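Local coordinates for erythrocyte membrane protein 1 (Plasmodium falciparum, PDB 6S8T) that probably binds a host cell-surface receptor as part of the parasite's cytoadhesion machinery, this piece being an ICAM-1-binding DBLbeta domain of PfEMP1, at residues C61-Q66 with A148-A153; S140-V145 with R257-R262. One frame throughout, in Å; residues are numbered along the deposited sequence.

Interaction 1: C61-Q66 with A148-A153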
# COMPACT_ATOMS: atom_id res chain seq x y z
N CYS A 61 -0.06 -22.39 -10.01
CA CYS A 61 0.96 -22.39 -8.97
C CYS A 61 2.27 -23.02 -9.41
O CYS A 61 3.23 -23.01 -8.64
CB CYS A 61 0.43 -23.12 -7.73
SG CYS A 61 -1.16 -22.49 -7.11
N ASN A 62 2.34 -23.56 -10.63
CA ASN A 62 3.56 -24.14 -11.17
C ASN A 62 4.24 -23.22 -12.19
O ASN A 62 5.07 -23.69 -12.98
CB ASN A 62 3.27 -25.50 -11.81
CG ASN A 62 2.85 -26.54 -10.79
OD1 ASN A 62 3.26 -26.49 -9.63
ND2 ASN A 62 2.04 -27.50 -11.22
N ILE A 63 3.90 -21.93 -12.20
CA ILE A 63 4.53 -21.00 -13.12
C ILE A 63 5.99 -20.80 -12.71
O ILE A 63 6.30 -20.60 -11.53
CB ILE A 63 3.77 -19.67 -13.16
CG1 ILE A 63 4.44 -18.68 -14.12
CG2 ILE A 63 3.64 -19.06 -11.77
CD1 ILE A 63 3.67 -17.39 -14.31
N THR A 64 6.89 -20.88 -13.69
CA THR A 64 8.32 -20.84 -13.45
C THR A 64 8.92 -19.57 -14.04
O THR A 64 8.21 -18.68 -14.51
CB THR A 64 8.98 -22.10 -14.04
OG1 THR A 64 8.81 -22.11 -15.46
CG2 THR A 64 8.35 -23.35 -13.45
N LEU A 65 10.25 -19.50 -14.02
CA LEU A 65 10.97 -18.37 -14.61
C LEU A 65 11.03 -18.45 -16.13
O LEU A 65 11.32 -17.44 -16.78
CB LEU A 65 12.39 -18.30 -14.05
CG LEU A 65 12.62 -17.62 -12.69
CD1 LEU A 65 11.91 -18.34 -11.55
CD2 LEU A 65 14.12 -17.52 -12.40
N GLN A 66 10.76 -19.63 -16.70
CA GLN A 66 10.74 -19.75 -18.16
C GLN A 66 9.52 -19.09 -18.78
O GLN A 66 9.56 -18.71 -19.95
CB GLN A 66 10.79 -21.23 -18.56
CG GLN A 66 12.07 -21.94 -18.16
CD GLN A 66 12.05 -23.41 -18.54
OE1 GLN A 66 13.08 -24.08 -18.55
NE2 GLN A 66 10.86 -23.92 -18.86
N ALA A 148 5.12 -12.02 -11.29
CA ALA A 148 5.51 -11.03 -10.30
C ALA A 148 4.63 -11.12 -9.06
O ALA A 148 5.14 -11.01 -7.93
CB ALA A 148 5.45 -9.63 -10.90
N ALA A 149 3.33 -11.34 -9.24
CA ALA A 149 2.42 -11.42 -8.09
C ALA A 149 2.74 -12.62 -7.21
O ALA A 149 2.69 -12.52 -5.98
CB ALA A 149 0.97 -11.47 -8.58
N LYS A 150 3.07 -13.77 -7.81
CA LYS A 150 3.34 -14.97 -7.03
C LYS A 150 4.67 -14.86 -6.29
O LYS A 150 4.76 -15.19 -5.10
CB LYS A 150 3.33 -16.21 -7.92
CG LYS A 150 3.87 -17.46 -7.24
CD LYS A 150 3.79 -18.68 -8.14
CE LYS A 150 4.48 -19.88 -7.51
NZ LYS A 150 5.94 -19.63 -7.30
N MET A 151 5.72 -14.40 -6.98
CA MET A 151 7.03 -14.29 -6.33
C MET A 151 7.05 -13.18 -5.29
O MET A 151 7.76 -13.30 -4.28
CB MET A 151 8.12 -14.05 -7.38
CG MET A 151 8.30 -15.21 -8.36
SD MET A 151 9.72 -15.02 -9.45
CE MET A 151 11.07 -15.13 -8.29
N ASP A 152 6.28 -12.10 -5.49
CA ASP A 152 6.26 -11.04 -4.49
C ASP A 152 5.50 -11.49 -3.24
O ASP A 152 5.90 -11.17 -2.12
CB ASP A 152 5.64 -9.77 -5.07
CG ASP A 152 5.82 -8.56 -4.15
OD1 ASP A 152 6.98 -8.20 -3.85
OD2 ASP A 152 4.80 -7.97 -3.73
N ALA A 153 4.42 -12.26 -3.42
CA ALA A 153 3.70 -12.80 -2.28
C ALA A 153 4.56 -13.79 -1.50
O ALA A 153 4.54 -13.80 -0.26
CB ALA A 153 2.41 -13.47 -2.74

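Interaction 2: S140-V145 with R257-R262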
# COMPACT_ATOMS: atom_id res chain seq x y z
N SER A 140 0.50 -12.63 -23.14
CA SER A 140 1.87 -12.61 -22.66
C SER A 140 2.05 -11.67 -21.48
O SER A 140 2.87 -11.93 -20.59
CB SER A 140 2.82 -12.22 -23.80
OG SER A 140 2.77 -13.16 -24.86
N LEU A 141 1.29 -10.57 -21.44
CA LEU A 141 1.41 -9.64 -20.32
C LEU A 141 0.90 -10.26 -19.03
O LEU A 141 1.48 -10.04 -17.96
CB LEU A 141 0.65 -8.34 -20.62
CG LEU A 141 0.64 -7.30 -19.50
CD1 LEU A 141 2.06 -6.85 -19.17
CD2 LEU A 141 -0.23 -6.10 -19.87
N LEU A 142 -0.18 -11.04 -19.10
CA LEU A 142 -0.73 -11.67 -17.90
C LEU A 142 0.26 -12.63 -17.27
O LEU A 142 0.33 -12.75 -16.04
CB LEU A 142 -2.04 -12.39 -18.24
CG LEU A 142 -2.68 -13.17 -17.09
CD1 LEU A 142 -3.04 -12.25 -15.95
CD2 LEU A 142 -3.91 -13.94 -17.57
N GLY A 143 1.04 -13.33 -18.10
CA GLY A 143 2.02 -14.26 -17.56
C GLY A 143 3.05 -13.58 -16.68
O GLY A 143 3.37 -14.06 -15.59
N ASP A 144 3.58 -12.44 -17.13
CA ASP A 144 4.58 -11.73 -16.34
C ASP A 144 3.97 -11.05 -15.13
O ASP A 144 4.64 -10.90 -14.10
CB ASP A 144 5.33 -10.73 -17.22
CG ASP A 144 6.64 -11.28 -17.76
OD1 ASP A 144 7.44 -11.82 -16.96
OD2 ASP A 144 6.88 -11.19 -18.98
N VAL A 145 2.71 -10.63 -15.22
CA VAL A 145 2.04 -10.04 -14.06
C VAL A 145 1.76 -11.11 -13.01
O VAL A 145 1.91 -10.87 -11.81
CB VAL A 145 0.75 -9.32 -14.49
CG1 VAL A 145 -0.05 -8.87 -13.27
CG2 VAL A 145 1.08 -8.13 -15.37
N ARG A 257 -8.07 -9.15 -13.05
CA ARG A 257 -7.62 -8.93 -11.67
C ARG A 257 -7.76 -10.18 -10.82
O ARG A 257 -6.95 -10.40 -9.91
CB ARG A 257 -8.39 -7.76 -11.04
CG ARG A 257 -9.89 -7.98 -10.95
CD ARG A 257 -10.61 -6.71 -10.53
NE ARG A 257 -10.34 -6.33 -9.14
CZ ARG A 257 -11.04 -6.77 -8.10
NH1 ARG A 257 -12.06 -7.61 -8.29
NH2 ARG A 257 -10.73 -6.38 -6.87
N HIS A 258 -8.77 -11.01 -11.09
CA HIS A 258 -8.96 -12.20 -10.26
C HIS A 258 -7.87 -13.24 -10.50
O HIS A 258 -7.39 -13.87 -9.56
CB HIS A 258 -10.33 -12.82 -10.49
CG HIS A 258 -10.50 -14.12 -9.76
ND1 HIS A 258 -10.66 -14.18 -8.39
CD2 HIS A 258 -10.48 -15.40 -10.20
CE1 HIS A 258 -10.75 -15.45 -8.03
NE2 HIS A 258 -10.65 -16.20 -9.11
N GLN A 259 -7.50 -13.46 -11.77
CA GLN A 259 -6.42 -14.40 -12.05
C GLN A 259 -5.10 -13.94 -11.44
O GLN A 259 -4.24 -14.77 -11.13
CB GLN A 259 -6.26 -14.59 -13.56
CG GLN A 259 -7.42 -15.32 -14.22
CD GLN A 259 -7.25 -15.45 -15.72
OE1 GLN A 259 -7.61 -14.55 -16.48
NE2 GLN A 259 -6.69 -16.57 -16.16
N VAL A 260 -4.93 -12.63 -11.27
CA VAL A 260 -3.74 -12.12 -10.60
C VAL A 260 -3.77 -12.50 -9.13
O VAL A 260 -2.77 -12.99 -8.58
CB VAL A 260 -3.62 -10.60 -10.81
CG1 VAL A 260 -2.50 -10.03 -9.96
CG2 VAL A 260 -3.39 -10.29 -12.29
N TRP A 261 -4.92 -12.31 -8.47
CA TRP A 261 -5.05 -12.68 -7.07
C TRP A 261 -4.94 -14.19 -6.87
O TRP A 261 -4.48 -14.64 -5.81
CB TRP A 261 -6.37 -12.17 -6.50
CG TRP A 261 -6.61 -12.56 -5.07
CD1 TRP A 261 -7.54 -13.43 -4.60
CD2 TRP A 261 -5.88 -12.09 -3.92
NE1 TRP A 261 -7.46 -13.53 -3.23
CE2 TRP A 261 -6.44 -12.73 -2.79
CE3 TRP A 261 -4.82 -11.20 -3.74
CZ2 TRP A 261 -5.97 -12.50 -1.50
CZ3 TRP A 261 -4.36 -10.98 -2.46
CH2 TRP A 261 -4.93 -11.62 -1.35
N ARG A 262 -5.35 -14.98 -7.86
CA ARG A 262 -5.20 -16.43 -7.76
C ARG A 262 -3.72 -16.82 -7.70
O ARG A 262 -3.36 -17.78 -7.01
CB ARG A 262 -5.88 -17.11 -8.94
CG ARG A 262 -7.33 -17.47 -8.70
CD ARG A 262 -7.96 -18.11 -9.93
NE ARG A 262 -7.09 -19.13 -10.53
CZ ARG A 262 -7.09 -20.41 -10.18
NH1 ARG A 262 -7.92 -20.84 -9.24
NH2 ARG A 262 -6.27 -21.26 -10.78

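Interaction 1: C61-Q66 with A148-A153
The flat group in this contact is the peptide unit that follows Cys61, and Lys150 meets it from one face. Lys150 CE stands 3.6 Å from Cys61 O, lifted well off the peptide plane instead of lying at its edge. The lysine chain leaves helix 137-163 with CG trans to its own nitrogen (chi1 169°) and stays extended as far as CE, then bends at the last torsion (chi4 -62°). On its way to the carbonyl it runs past Ile63 in the opposite direction, and CD rests 3.7 Å from the Ile63 CG2 methyl. Farther along the loop, Leu65 CD1 is a loose 4.5 Å from Met151 SD, a doubtful contact because Met151 has two conformers; Met151 also touches Ala79. The loop is tied down covalently beside this spot by the Cys61–Cys266 disulfide to helix 246-268, and the Lys150 ammonium has a long, weak ion pair with Glu267. No hydrogen bond joins the two segments. Here the Cys61-Ile63 portion of the loop rests on the aliphatic chain of Lys150, where the CE methylene, probably made slightly positive by the neighbouring ammonium, may be drawn weakly to the carbonyl oxygen.

Interaction 2: S140-V145 with R257-R262
Leu142 reaches across from helix 137-163 with its two methyls divided between successive residues of helix 246-268. CD1 goes to Val260, 4.2 Å from CG2, and the two side chains meet at a slant. CD2 turns to Gln259, whose chain crosses the leucine at about a right angle and brings CD within 4.1 Å of Leu142 CD2; Gln259 has two conformers and an uncertain amide, so the detail of this second approach is doubtful. One turn on, Val145 presents CG1, held trans to its backbone nitrogen (chi1 172°), to the same Val260 CG2 at 3.8 Å. That one methyl thus meets both Leu142 and Val145. The short segments are 10.3 Å apart at closest approach and cross at -35°, running in broadly the same direction. Trp252 of helix 246-268 also covers Leu142. Leu142, Val145 and Val260 are buried, and Leu189 and Ile193 of helix 172-194 close on Val145, placing the contact in the helical core of the Duffy-binding-like fold. Between 140-145 and 257-262 the packing is mainly aliphatic, sustained by dispersion and the exclusion of water; one residue further along helix 137-163, Gln146 NE2 adds a hydrogen bond to the backbone oxygen of Gln259.

How the interactions relate
Helix 137-163 serves both interactions, whose centres lie 10 Å apart. Interaction 2 is a buried helix–helix contact, whereas interaction 1 is a surface contact in which a loop without regular structure lies on the next turns of the same helix. The chemistry follows: mostly methyl against methyl inside, a lysine chain against a carbonyl and an isoleucine outside. The two also touch directly, through Ile63 CD1 against Gly143 O at 3.6 Å and Ala149 CB against Val260 CG1 at 4.0 Å. Helix 246-268 takes part in both: it supplies 257-262 to interaction 2, and in interaction 1 it is bonded to Cys61 through Cys266 and touches Ala149 and Ala153 through Met264.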